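Side-chain contacts in aldehyde reductase YahK (Escherichia coli, PDB 1UUF), which reduces a wide range of aldehydes to their alcohols, with NADPH strongly preferred over NADH, as a zinc-containing member of the alcohol dehydrogenase family: residues Leu64-Ser69 and Gly132-Pro137; Ala229-Ala234 and Asp240-Ser245. One frame throughout, in Å; residues are numbered along the deposited sequence.

Contact 1 (Leu64-Ser69 and Gly132-Pro137)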
ATOM      1  N   LEU A  64      -5.672  12.771  24.509  1.00 18.19           N
ATOM      2  CA  LEU A  64      -6.760  12.070  25.173  1.00 21.10           C
ATOM      3  C   LEU A  64      -6.398  10.602  25.364  1.00 22.26           C
ATOM      4  O   LEU A  64      -6.479  10.070  26.472  1.00 23.60           O
ATOM      5  CB  LEU A  64      -8.030  12.206  24.328  1.00 21.69           C
ATOM      6  CG  LEU A  64      -9.365  11.678  24.854  1.00 24.36           C
ATOM      7  CD1 LEU A  64     -10.490  12.298  24.036  1.00 24.09           C
ATOM      8  CD2 LEU A  64      -9.411  10.160  24.772  1.00 24.61           C
ATOM      9  N   HIS A  65      -5.991   9.957  24.276  1.00 23.04           N
ATOM     10  CA  HIS A  65      -5.604   8.550  24.307  1.00 24.52           C
ATOM     11  C   HIS A  65      -4.504   8.297  25.335  1.00 25.68           C
ATOM     12  O   HIS A  65      -4.582   7.352  26.120  1.00 24.83           O
ATOM     13  CB  HIS A  65      -5.143   8.114  22.911  1.00 26.60           C
ATOM     14  CG  HIS A  65      -4.560   6.735  22.860  1.00 29.02           C
ATOM     15  ND1 HIS A  65      -3.290   6.446  23.308  1.00 29.08           N
ATOM     16  CD2 HIS A  65      -5.074   5.566  22.407  1.00 30.57           C
ATOM     17  CE1 HIS A  65      -3.044   5.159  23.133  1.00 30.46           C
ATOM     18  NE2 HIS A  65      -4.111   4.602  22.588  1.00 30.53           N
ATOM     19  N   GLN A  66      -3.489   9.154  25.339  1.00 25.50           N
ATOM     20  CA  GLN A  66      -2.366   9.015  26.259  1.00 26.13           C
ATOM     21  C   GLN A  66      -2.774   9.027  27.732  1.00 27.67           C
ATOM     22  O   GLN A  66      -2.296   8.213  28.519  1.00 26.46           O
ATOM     23  CB  GLN A  66      -1.351  10.134  26.007  1.00 26.52           C
ATOM     24  CG  GLN A  66       0.047   9.873  26.556  1.00 27.85           C
ATOM     25  CD  GLN A  66       0.791   8.798  25.784  1.00 27.87           C
ATOM     26  OE1 GLN A  66       0.746   7.617  26.131  1.00 29.01           O
ATOM     27  NE2 GLN A  66       1.471   9.203  24.719  1.00 27.58           N
ATOM     28  N   VAL A  67      -3.654   9.948  28.111  1.00 29.01           N
ATOM     29  CA  VAL A  67      -4.075  10.043  29.506  1.00 31.08           C
ATOM     30  C   VAL A  67      -5.214   9.116  29.924  1.00 33.04           C
ATOM     31  O   VAL A  67      -5.508   8.999  31.115  1.00 34.58           O
ATOM     32  CB  VAL A  67      -4.476  11.489  29.874  1.00 31.65           C
ATOM     33  CG1 VAL A  67      -3.252  12.381  29.869  1.00 30.47           C
ATOM     34  CG2 VAL A  67      -5.514  12.007  28.897  1.00 31.33           C
ATOM     35  N   ARG A  68      -5.852   8.454  28.966  1.00 33.37           N
ATOM     36  CA  ARG A  68      -6.954   7.563  29.303  1.00 35.97           C
ATOM     37  C   ARG A  68      -6.726   6.094  28.957  1.00 38.05           C
ATOM     38  O   ARG A  68      -7.123   5.206  29.714  1.00 38.80           O
ATOM     39  CB  ARG A  68      -8.244   8.051  28.641  1.00 34.95           C
ATOM     40  CG  ARG A  68      -8.730   9.389  29.173  1.00 33.59           C
ATOM     41  CD  ARG A  68     -10.103   9.748  28.623  1.00 33.72           C
ATOM     42  NE  ARG A  68     -10.611  10.982  29.216  1.00 33.84           N
ATOM     43  CZ  ARG A  68     -11.804  11.506  28.954  1.00 33.47           C
ATOM     44  NH1 ARG A  68     -12.626  10.906  28.103  1.00 33.99           N
ATOM     45  NH2 ARG A  68     -12.178  12.633  29.543  1.00 33.25           N
ATOM     46  N   SER A  69      -6.087   5.834  27.821  1.00 39.94           N
ATOM     47  CA  SER A  69      -5.834   4.462  27.397  1.00 41.62           C
ATOM     48  C   SER A  69      -5.003   3.684  28.412  1.00 42.76           C
ATOM     49  O   SER A  69      -4.021   4.194  28.954  1.00 42.01           O
ATOM     50  CB  SER A  69      -5.128   4.447  26.041  1.00 42.20           C
ATOM     51  OG  SER A  69      -4.946   3.119  25.582  1.00 43.38           O
ATOM     52  N   GLY A 132       9.444  11.725  21.736  1.00 15.64           N
ATOM     53  CA  GLY A 132       8.185  12.432  21.598  1.00 13.43           C
ATOM     54  C   GLY A 132       8.067  13.579  22.582  1.00 13.51           C
ATOM     55  O   GLY A 132       8.642  13.546  23.667  1.00 13.13           O
ATOM     56  N   THR A 133       7.301  14.595  22.199  1.00 11.11           N
ATOM     57  CA  THR A 133       7.100  15.771  23.029  1.00 11.79           C
ATOM     58  C   THR A 133       6.612  15.391  24.423  1.00 12.50           C
ATOM     59  O   THR A 133       6.885  16.098  25.391  1.00 11.58           O
ATOM     60  CB  THR A 133       6.136  16.727  22.326  1.00 11.32           C
ATOM     61  OG1 THR A 133       6.659  16.995  21.019  1.00 11.25           O
ATOM     62  CG2 THR A 133       6.007  18.041  23.086  1.00 11.68           C
ATOM     63  N   TYR A 134       5.882  14.284  24.519  1.00 13.80           N
ATOM     64  CA  TYR A 134       5.450  13.789  25.823  1.00 13.89           C
ATOM     65  C   TYR A 134       5.473  12.264  25.864  1.00 15.57           C
ATOM     66  O   TYR A 134       5.273  11.600  24.845  1.00 14.91           O
ATOM     67  CB  TYR A 134       4.065  14.335  26.223  1.00 14.28           C
ATOM     68  CG  TYR A 134       2.916  14.041  25.286  1.00 13.21           C
ATOM     69  CD1 TYR A 134       2.335  12.776  25.227  1.00 14.24           C
ATOM     70  CD2 TYR A 134       2.373  15.051  24.494  1.00 14.06           C
ATOM     71  CE1 TYR A 134       1.235  12.527  24.404  1.00 15.43           C
ATOM     72  CE2 TYR A 134       1.280  14.816  23.670  1.00 13.54           C
ATOM     73  CZ  TYR A 134       0.714  13.554  23.631  1.00 14.56           C
ATOM     74  OH  TYR A 134      -0.375  13.332  22.822  1.00 15.25           O
ATOM     75  N   ASN A 135       5.780  11.735  27.047  1.00 16.51           N
ATOM     76  CA  ASN A 135       5.835  10.299  27.328  1.00 16.70           C
ATOM     77  C   ASN A 135       7.078   9.531  26.873  1.00 18.61           C
ATOM     78  O   ASN A 135       7.080   8.301  26.890  1.00 20.15           O
ATOM     79  CB  ASN A 135       4.595   9.594  26.772  1.00 18.02           C
ATOM     80  CG  ASN A 135       4.327   8.266  27.464  1.00 20.00           C
ATOM     81  OD1 ASN A 135       4.406   7.197  26.854  1.00 21.20           O
ATOM     82  ND2 ASN A 135       4.017   8.331  28.749  1.00 20.89           N
ATOM     83  N   SER A 136       8.132  10.236  26.473  1.00 17.47           N
ATOM     84  CA  SER A 136       9.353   9.559  26.040  1.00 16.92           C
ATOM     85  C   SER A 136      10.473   9.730  27.060  1.00 15.47           C
ATOM     86  O   SER A 136      10.541  10.737  27.755  1.00 15.59           O
ATOM     87  CB  SER A 136       9.820  10.099  24.684  1.00 14.31           C
ATOM     88  OG  SER A 136       9.010   9.609  23.634  1.00 16.12           O
ATOM     89  N   PRO A 137      11.371   8.737  27.166  1.00 16.43           N
ATOM     90  CA  PRO A 137      12.469   8.859  28.129  1.00 18.77           C
ATOM     91  C   PRO A 137      13.397  10.029  27.806  1.00 18.94           C
ATOM     92  O   PRO A 137      13.681  10.308  26.639  1.00 20.75           O
ATOM     93  CB  PRO A 137      13.170   7.501  28.032  1.00 17.63           C
ATOM     94  CG  PRO A 137      12.858   7.042  26.639  1.00 19.60           C
ATOM     95  CD  PRO A 137      11.408   7.433  26.486  1.00 18.28           C
TER
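Gln66 leaves helix 61-68 with CG anti to its backbone N (chi1 -161°) and then bends at chi2, while Tyr134 has its ring between its backbone N and carbonyl carbon (chi1 58°); together these torsions bring the two side chains alongside each other, running in opposite senses. Gln66 CG lies 3.6 Å from Tyr134 CE1, and Gln66 CB 3.9 Å from the same carbon, both approaching from off the ring plane. The amide of Gln66 reaches the edge of the phenol ring, its plane turned 88° from that of the ring. Asn135 continues the surface: its amide stacks on that of Gln66 with a small tilt, Gln66 CD being 4.0 Å from Asn135 CG. The contact is therefore van der Waals packing against Tyr134 and Asn135. An alanine at Gln66 would remove the chain that packs against Tyr134 CE1, and is likely to leave the Asn135 amide without its stacking partner and freer to turn. The ring of Tyr134 also stacks on His82, and its OH makes a weak hydrogen bond to Asp63. In the GroES-like domain that holds both segments, Gln66 packs on a second-shell residue of the catalytic zinc, bound by Cys60, His82 and Cys178.

Contact 2 (Ala229-Ala234 and Asp240-Ser245)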
ATOM      1  N   ALA A 229     -25.448  15.625   8.041  1.00 23.85           N
ATOM      2  CA  ALA A 229     -25.242  16.802   8.873  1.00 22.71           C
ATOM      3  C   ALA A 229     -23.977  17.596   8.566  1.00 22.24           C
ATOM      4  O   ALA A 229     -23.971  18.821   8.676  1.00 21.01           O
ATOM      5  CB  ALA A 229     -25.249  16.398  10.341  1.00 25.29           C
ATOM      6  N   LYS A 230     -22.908  16.912   8.168  1.00 19.38           N
ATOM      7  CA  LYS A 230     -21.650  17.601   7.897  1.00 18.82           C
ATOM      8  C   LYS A 230     -21.381  17.898   6.426  1.00 16.38           C
ATOM      9  O   LYS A 230     -20.294  18.350   6.071  1.00 16.03           O
ATOM     10  CB  LYS A 230     -20.495  16.790   8.486  1.00 20.67           C
ATOM     11  CG  LYS A 230     -20.707  16.449   9.954  1.00 25.27           C
ATOM     12  CD  LYS A 230     -19.590  15.591  10.514  1.00 30.06           C
ATOM     13  CE  LYS A 230     -18.329  16.400  10.736  1.00 32.31           C
ATOM     14  NZ  LYS A 230     -17.220  15.537  11.228  1.00 35.98           N
ATOM     15  N   ARG A 231     -22.370  17.666   5.571  1.00 16.03           N
ATOM     16  CA  ARG A 231     -22.188  17.912   4.146  1.00 14.50           C
ATOM     17  C   ARG A 231     -21.882  19.377   3.840  1.00 15.37           C
ATOM     18  O   ARG A 231     -20.924  19.678   3.132  1.00 14.02           O
ATOM     19  CB  ARG A 231     -23.424  17.466   3.360  1.00 15.09           C
ATOM     20  CG  ARG A 231     -23.274  17.630   1.853  1.00 14.79           C
ATOM     21  CD  ARG A 231     -24.546  17.238   1.123  1.00 19.42           C
ATOM     22  NE  ARG A 231     -24.849  15.818   1.272  1.00 18.73           N
ATOM     23  CZ  ARG A 231     -24.327  14.856   0.516  1.00 22.08           C
ATOM     24  NH1 ARG A 231     -23.474  15.155  -0.453  1.00 21.34           N
ATOM     25  NH2 ARG A 231     -24.660  13.589   0.730  1.00 22.74           N
ATOM     26  N   GLU A 232     -22.693  20.292   4.367  1.00 14.48           N
ATOM     27  CA  GLU A 232     -22.461  21.711   4.123  1.00 14.36           C
ATOM     28  C   GLU A 232     -21.134  22.155   4.722  1.00 14.25           C
ATOM     29  O   GLU A 232     -20.419  22.970   4.136  1.00 14.78           O
ATOM     30  CB  GLU A 232     -23.596  22.553   4.711  1.00 16.75           C
ATOM     31  CG  GLU A 232     -24.882  22.490   3.910  1.00 20.52           C
ATOM     32  CD  GLU A 232     -24.692  22.968   2.487  1.00 23.40           C
ATOM     33  OE1 GLU A 232     -24.141  24.074   2.299  1.00 25.06           O
ATOM     34  OE2 GLU A 232     -25.093  22.239   1.556  1.00 27.09           O
ATOM     35  N   ALA A 233     -20.810  21.613   5.891  1.00 13.32           N
ATOM     36  CA  ALA A 233     -19.564  21.952   6.570  1.00 12.92           C
ATOM     37  C   ALA A 233     -18.351  21.596   5.712  1.00 12.54           C
ATOM     38  O   ALA A 233     -17.377  22.353   5.657  1.00 13.23           O
ATOM     39  CB  ALA A 233     -19.489  21.224   7.909  1.00 15.99           C
ATOM     40  N   ALA A 234     -18.409  20.443   5.051  1.00 12.58           N
ATOM     41  CA  ALA A 234     -17.314  19.989   4.196  1.00 14.07           C
ATOM     42  C   ALA A 234     -17.150  20.931   3.012  1.00 15.67           C
ATOM     43  O   ALA A 234     -16.034  21.247   2.612  1.00 16.44           O
ATOM     44  CB  ALA A 234     -17.582  18.572   3.707  1.00 14.86           C
ATOM     45  N   ASP A 240     -14.630  20.308  -3.141  1.00 14.53           N
ATOM     46  CA  ASP A 240     -15.309  20.594  -4.400  1.00 16.12           C
ATOM     47  C   ASP A 240     -16.559  19.736  -4.504  1.00 15.88           C
ATOM     48  O   ASP A 240     -17.546  20.127  -5.131  1.00 15.43           O
ATOM     49  CB  ASP A 240     -14.384  20.306  -5.581  1.00 17.43           C
ATOM     50  CG  ASP A 240     -13.168  21.201  -5.591  1.00 21.42           C
ATOM     51  OD1 ASP A 240     -13.343  22.434  -5.680  1.00 21.91           O
ATOM     52  OD2 ASP A 240     -12.040  20.676  -5.504  1.00 21.06           O
ATOM     53  N   GLU A 241     -16.499  18.558  -3.891  1.00 13.62           N
ATOM     54  CA  GLU A 241     -17.620  17.624  -3.883  1.00 14.63           C
ATOM     55  C   GLU A 241     -17.672  16.950  -2.520  1.00 13.98           C
ATOM     56  O   GLU A 241     -16.655  16.844  -1.835  1.00 10.84           O
ATOM     57  CB  GLU A 241     -17.445  16.540  -4.949  1.00 16.42           C
ATOM     58  CG  GLU A 241     -17.527  17.013  -6.391  1.00 20.17           C
ATOM     59  CD  GLU A 241     -17.388  15.862  -7.374  1.00 23.11           C
ATOM     60  OE1 GLU A 241     -16.251  15.400  -7.613  1.00 23.01           O
ATOM     61  OE2 GLU A 241     -18.422  15.406  -7.899  1.00 24.57           O
ATOM     62  N   VAL A 242     -18.859  16.499  -2.135  1.00 13.03           N
ATOM     63  CA  VAL A 242     -19.031  15.813  -0.866  1.00 13.09           C
ATOM     64  C   VAL A 242     -19.839  14.546  -1.096  1.00 14.54           C
ATOM     65  O   VAL A 242     -20.803  14.534  -1.868  1.00 15.02           O
ATOM     66  CB  VAL A 242     -19.755  16.696   0.174  1.00 12.66           C
ATOM     67  CG1 VAL A 242     -19.926  15.929   1.472  1.00 14.31           C
ATOM     68  CG2 VAL A 242     -18.953  17.961   0.425  1.00 14.16           C
ATOM     69  N   VAL A 243     -19.424  13.474  -0.437  1.00 12.66           N
ATOM     70  CA  VAL A 243     -20.104  12.196  -0.559  1.00 13.67           C
ATOM     71  C   VAL A 243     -20.438  11.617   0.808  1.00 14.23           C
ATOM     72  O   VAL A 243     -19.611  11.636   1.719  1.00 14.31           O
ATOM     73  CB  VAL A 243     -19.228  11.176  -1.321  1.00 14.11           C
ATOM     74  CG1 VAL A 243     -19.876   9.794  -1.291  1.00 15.53           C
ATOM     75  CG2 VAL A 243     -19.032  11.632  -2.758  1.00 15.94           C
ATOM     76  N   ASN A 244     -21.666  11.130   0.960  1.00 13.77           N
ATOM     77  CA  ASN A 244     -22.066  10.488   2.206  1.00 15.07           C
ATOM     78  C   ASN A 244     -21.697   9.039   1.927  1.00 15.66           C
ATOM     79  O   ASN A 244     -22.356   8.372   1.131  1.00 17.18           O
ATOM     80  CB  ASN A 244     -23.573  10.592   2.432  1.00 16.34           C
ATOM     81  CG  ASN A 244     -24.001   9.969   3.746  1.00 17.16           C
ATOM     82  OD1 ASN A 244     -23.489   8.920   4.142  1.00 17.93           O
ATOM     83  ND2 ASN A 244     -24.946  10.606   4.426  1.00 19.31           N
ATOM     84  N   SER A 245     -20.639   8.557   2.571  1.00 15.79           N
ATOM     85  CA  SER A 245     -20.169   7.199   2.335  1.00 15.30           C
ATOM     86  C   SER A 245     -21.178   6.100   2.650  1.00 17.26           C
ATOM     87  O   SER A 245     -20.951   4.937   2.311  1.00 19.47           O
ATOM     88  CB  SER A 245     -18.867   6.952   3.104  1.00 15.20           C
ATOM     89  OG  SER A 245     -19.035   7.154   4.494  1.00 16.97           O
TER
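Arg231 lays the aliphatic part of its side chain across Val242, with Arg231 CG 3.8 Å from Val242 CG1. Further out, the arginine bends at chi3 (-65°), which turns the guanidinium along the strand toward Asn244. Arg231 NH1 then reaches Val242 O at 3.1 Å, the carbonyl oxygen lying at the guanidinium edge and near its plane. The bond is weak, because the N-H points well off the acceptor, with an angle of 122°. Arg231 NH2 comes to 3.6 Å from Asn244 CB in an oblique approach. The firmer partners of this terminal nitrogen are carboxylates: NH2 forms salt bridges with Glu228 and Glu250. Those same acids also receive hydrogen bonds from Asn244, Glu228 from its ND2 and Glu250 from its backbone N, while Asn244 OD1 accepts from Arg246 N. Arginine and asparagine are thus tied together through shared acids, which probably compensate the guanidinium charge and limit its rotation.

The other branch of Val242 serves the next turn of the helix. Val242 CG2 sits 3.6 Å from Ala234 CB, an apolar contact, and 3.8 Å from Arg231 O, so the valine spans the two helical positions with one methyl against each side chain. The small side chain of Ala234 is consistent with the close approach of helix and strand, the CA atoms of Arg231 and Val242 being 6.3 Å apart.

This is helix-on-sheet packing within a beta-alpha-beta crossover of the Rossmann-type domain. Helix 231-237 links strand 220-225 to strand 241-244, which runs parallel to it as an outermost strand of the sheet within this chain. Val242 faces that helix, whereas Val243 points away from it and packs on helix 248-252.

The two contacts lie on opposite sides of the centre of the chain, their own centres about 33 Å apart and their nearest atoms about 15 Å apart, and they share no helix, strand or sheet. They come in series: contact 1 closes within the GroES-like domain before contact 2 opens in the zinc-binding dehydrogenase range. Contact 1 joins helix 61-68 to the loop between strands 131-132 and 152-156, close to the catalytic zinc. Contact 2 belongs to the six-stranded parallel sheet of the Rossmann-type half, away from the annotated sites. One contact thus lies in each domain, catalytic and nucleotide-binding; after the Rossmann-type part the chain returns to the catalytic sheet.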